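Side-chain contact in epidermal growth factor receptor pathway substrate 8-like protein 1 (Mus musculus, PDB 2CY5), which probably takes part in epidermal growth factor receptor signalling, with a phosphotyrosine-binding domain expected to recognise peptide motifs of partner proteins: residues V80-V85 and E124-A129. Numbering follows the deposited sequence.
With CA (calcium ion), chain B.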
ATOM      1  N   VAL A  80       1.655  12.055  -6.832  1.00 33.81           N
ATOM      2  CA  VAL A  80       2.302  12.429  -8.037  1.00 39.66           C
ATOM      3  C   VAL A  80       1.272  13.036  -8.888  1.00 44.90           C
ATOM      4  O   VAL A  80       1.626  13.745  -9.779  1.00 46.94           O
ATOM      5  CB  VAL A  80       3.061  11.217  -8.753  1.00 43.50           C
ATOM      6  CG1 VAL A  80       3.274  10.007  -7.839  1.00 45.80           C
ATOM      7  CG2 VAL A  80       2.203  10.602  -9.793  1.00 46.07           C
ATOM      8  N   ARG A  81      -0.010  12.749  -8.675  1.00 38.25           N
ATOM      9  CA  ARG A  81      -1.045  13.378  -9.508  1.00 39.84           C
ATOM     10  C   ARG A  81      -2.429  13.370  -8.850  1.00 44.80           C
ATOM     11  O   ARG A  81      -2.825  12.348  -8.199  1.00 32.38           O
ATOM     12  CB  ARG A  81      -1.262  12.675 -10.826  1.00 38.10           C
ATOM     13  CG  ARG A  81      -2.172  13.567 -11.647  1.00 52.82           C
ATOM     14  CD  ARG A  81      -1.987  13.393 -13.194  1.00 59.48           C
ATOM     15  NE  ARG A  81      -2.917  14.201 -13.944  1.00 62.26           N
ATOM     16  CZ  ARG A  81      -3.327  13.891 -15.149  1.00 68.44           C
ATOM     17  NH1 ARG A  81      -2.841  12.802 -15.760  1.00 72.91           N
ATOM     18  NH2 ARG A  81      -4.336  14.589 -15.669  1.00 67.61           N
ATOM     19  N   CYS A  82      -3.259  14.419  -9.112  1.00 36.93           N
ATOM     20  CA  CYS A  82      -4.594  14.363  -8.510  1.00 33.74           C
ATOM     21  C   CYS A  82      -5.525  14.925  -9.574  1.00 39.65           C
ATOM     22  O   CYS A  82      -5.208  16.007 -10.066  1.00 39.72           O
ATOM     23  CB  CYS A  82      -4.596  15.270  -7.244  1.00 38.99           C
ATOM     24  SG  CYS A  82      -6.289  15.317  -6.588  1.00 47.61           S
ATOM     25  N   ASP A  83      -6.593  14.236  -9.992  1.00 36.95           N
ATOM     26  CA  ASP A  83      -7.502  14.752 -11.023  1.00 33.83           C
ATOM     27  C   ASP A  83      -8.910  14.352 -10.655  1.00 39.80           C
ATOM     28  O   ASP A  83      -9.144  13.591  -9.676  1.00 34.98           O
ATOM     29  CB  ASP A  83      -7.212  14.192 -12.322  1.00 40.45           C
ATOM     30  CG  ASP A  83      -7.658  15.167 -13.522  1.00 53.64           C
ATOM     31  OD1 ASP A  83      -7.412  14.903 -14.711  1.00 56.09           O
ATOM     32  OD2 ASP A  83      -8.280  16.204 -13.259  1.00 49.98           O
ATOM     33  N   ALA A  84      -9.910  14.919 -11.329  1.00 36.43           N
ATOM     34  CA  ALA A  84     -11.269  14.539 -11.061  1.00 34.71           C
ATOM     35  C   ALA A  84     -11.760  14.181 -12.459  1.00 45.33           C
ATOM     36  O   ALA A  84     -11.411  14.847 -13.432  1.00 44.65           O
ATOM     37  CB  ALA A  84     -12.091  15.650 -10.519  1.00 36.46           C
ATOM     38  N   VAL A  85     -12.600  13.190 -12.609  1.00 44.50           N
ATOM     39  CA  VAL A  85     -13.025  12.850 -13.959  1.00 57.01           C
ATOM     40  C   VAL A  85     -14.385  12.236 -13.928  1.00 63.17           C
ATOM     41  O   VAL A  85     -14.774  11.714 -12.885  1.00 62.83           O
ATOM     42  CB  VAL A  85     -11.989  11.927 -14.694  1.00 59.15           C
ATOM     43  CG1 VAL A  85     -11.831  10.649 -13.987  1.00 57.04           C
ATOM     44  CG2 VAL A  85     -12.442  11.654 -16.142  1.00 66.33           C
ATOM     45  N   GLU A 124      -9.352  20.413  -6.131  1.00 34.55           N
ATOM     46  CA  GLU A 124      -8.743  21.748  -6.011  1.00 38.11           C
ATOM     47  C   GLU A 124      -8.086  21.885  -4.733  1.00 31.93           C
ATOM     48  O   GLU A 124      -7.077  22.508  -4.738  1.00 34.85           O
ATOM     49  CB  GLU A 124      -9.803  22.899  -6.106  1.00 41.05           C
ATOM     50  CG  GLU A 124     -10.232  23.271  -7.476  1.00 55.33           C
ATOM     51  CD  GLU A 124     -11.419  24.339  -7.290  1.00 67.99           C
ATOM     52  OE1 GLU A 124     -12.659  23.959  -7.288  1.00 68.86           O
ATOM     53  OE2 GLU A 124     -11.075  25.520  -7.042  1.00 66.48           O
ATOM     54  N   ASP A 125      -8.619  21.340  -3.642  1.00 29.95           N
ATOM     55  CA  ASP A 125      -8.019  21.447  -2.345  1.00 34.73           C
ATOM     56  C   ASP A 125      -6.669  20.717  -2.257  1.00 38.44           C
ATOM     57  O   ASP A 125      -5.601  21.270  -1.839  1.00 32.23           O
ATOM     58  CB  ASP A 125      -9.005  20.864  -1.321  1.00 33.05           C
ATOM     59  CG  ASP A 125      -8.549  21.113   0.131  1.00 38.82           C
ATOM     60  OD1 ASP A 125      -7.567  21.848   0.320  1.00 37.18           O
ATOM     61  OD2 ASP A 125      -9.187  20.657   1.081  1.00 38.22           O
ATOM     62  N   ILE A 126      -6.658  19.496  -2.798  1.00 33.57           N
ATOM     63  CA  ILE A 126      -5.360  18.763  -2.765  1.00 32.97           C
ATOM     64  C   ILE A 126      -4.412  19.442  -3.653  1.00 35.20           C
ATOM     65  O   ILE A 126      -3.254  19.612  -3.297  1.00 32.79           O
ATOM     66  CB  ILE A 126      -5.577  17.284  -3.257  1.00 30.32           C
ATOM     67  CG1 ILE A 126      -6.457  16.639  -2.124  1.00 29.91           C
ATOM     68  CG2 ILE A 126      -4.179  16.592  -3.686  1.00 29.93           C
ATOM     69  CD1 ILE A 126      -6.938  15.141  -2.514  1.00 36.31           C
ATOM     70  N   GLN A 127      -4.857  19.888  -4.822  1.00 34.88           N
ATOM     71  CA  GLN A 127      -3.839  20.553  -5.749  1.00 34.02           C
ATOM     72  C   GLN A 127      -3.296  21.889  -5.096  1.00 40.01           C
ATOM     73  O   GLN A 127      -2.109  22.205  -5.240  1.00 41.02           O
ATOM     74  CB  GLN A 127      -4.490  20.921  -7.066  1.00 38.96           C
ATOM     75  CG  GLN A 127      -3.487  21.452  -8.068  1.00 58.02           C
ATOM     76  CD  GLN A 127      -2.305  20.486  -8.327  1.00 66.89           C
ATOM     77  OE1 GLN A 127      -2.541  19.301  -8.713  1.00 71.46           O
ATOM     78  NE2 GLN A 127      -1.033  20.971  -8.107  1.00 61.20           N
ATOM     79  N   GLY A 128      -4.173  22.644  -4.422  1.00 42.00           N
ATOM     80  CA  GLY A 128      -3.711  23.825  -3.669  1.00 43.84           C
ATOM     81  C   GLY A 128      -2.698  23.428  -2.585  1.00 40.12           C
ATOM     82  O   GLY A 128      -1.631  24.121  -2.428  1.00 41.06           O
ATOM     83  N   ALA A 129      -2.933  22.293  -1.920  1.00 36.43           N
ATOM     84  CA  ALA A 129      -2.025  21.880  -0.862  1.00 36.21           C
ATOM     85  C   ALA A 129      -0.712  21.397  -1.488  1.00 39.05           C
ATOM     86  O   ALA A 129       0.367  21.767  -0.963  1.00 41.81           O
ATOM     87  CB  ALA A 129      -2.631  20.825   0.119  1.00 37.36           C
TER
HETATM   88 CA    CA B1500      -6.731  23.400   1.913  1.00 38.80          CA
HETATM   89  O   HOH W   1      -1.859  16.901  -9.732  1.00 42.52           O
HETATM   90  O   HOH W   2      -5.219  19.298  -9.957  1.00 57.12           O
HETATM   91  O   HOH W   3      -7.591  21.630   3.272  1.00 40.91           O
HETATM   92  O   HOH W   4      -5.466  23.513   0.017  1.00 35.83           O
HETATM   93  O   HOH W   5      -4.745  22.619   3.080  1.00 41.91           O
HETATM   94  O   HOH W   6      -8.561  24.599   1.064  1.00 44.94           O
HETATM   95  O   HOH W   7      -5.861  25.660   1.789  1.00 42.72           O
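Cys82, on the edge strand 79-85, presents its sulfur to the flank of Ile126 on the C-terminal helix 118-133. SG lies 3.8 Å from Ile126 CG2, and the same methyl stands 3.8 Å from Cys82 CB, so the branch methyl lies alongside the whole CB-SG bond. The longer arm of Ile126 takes a lesser part, its CD1 being 4.1 Å from Cys82 SG. With SG anti to its backbone N (chi1 175°), the sulfur meets the branch methyl of Ile126, whose CG1 stands beside the backbone N (chi1 -68°). Leu95 and Leu97 of the neighbouring strand also touch Cys82, placing the sulfur in the apolar layer between sheet and helix.

Beside this apolar touch the link becomes polar and indirect. Gln127 bends at chi2 (55°) and brings its amide oxygen toward the strand. Water 1 donates to Gln127 OE1 at 2.7 Å and accepts from Cys82 N. Water 2 donates to the same oxygen at 3.0 Å and, over a longer 3.3 Å, to Cys82 O. On another side of the helix Asp125 turns to the calcium ion, which its OD1 binds at 2.4 Å together with five waters and Ala6 O, while OD2 is hydrogen-bonded to Tyr11 OH.

Packing of a C-terminal helix against the sheet is characteristic of the PH-like fold of PTB domains. Here a small buried sulfur-methyl contact joins helix to strand, and beside it the two waters let a single acceptor, Gln127 OE1, serve both the N-H and the C=O of Cys82, the latter of which an acceptor could not bond directly.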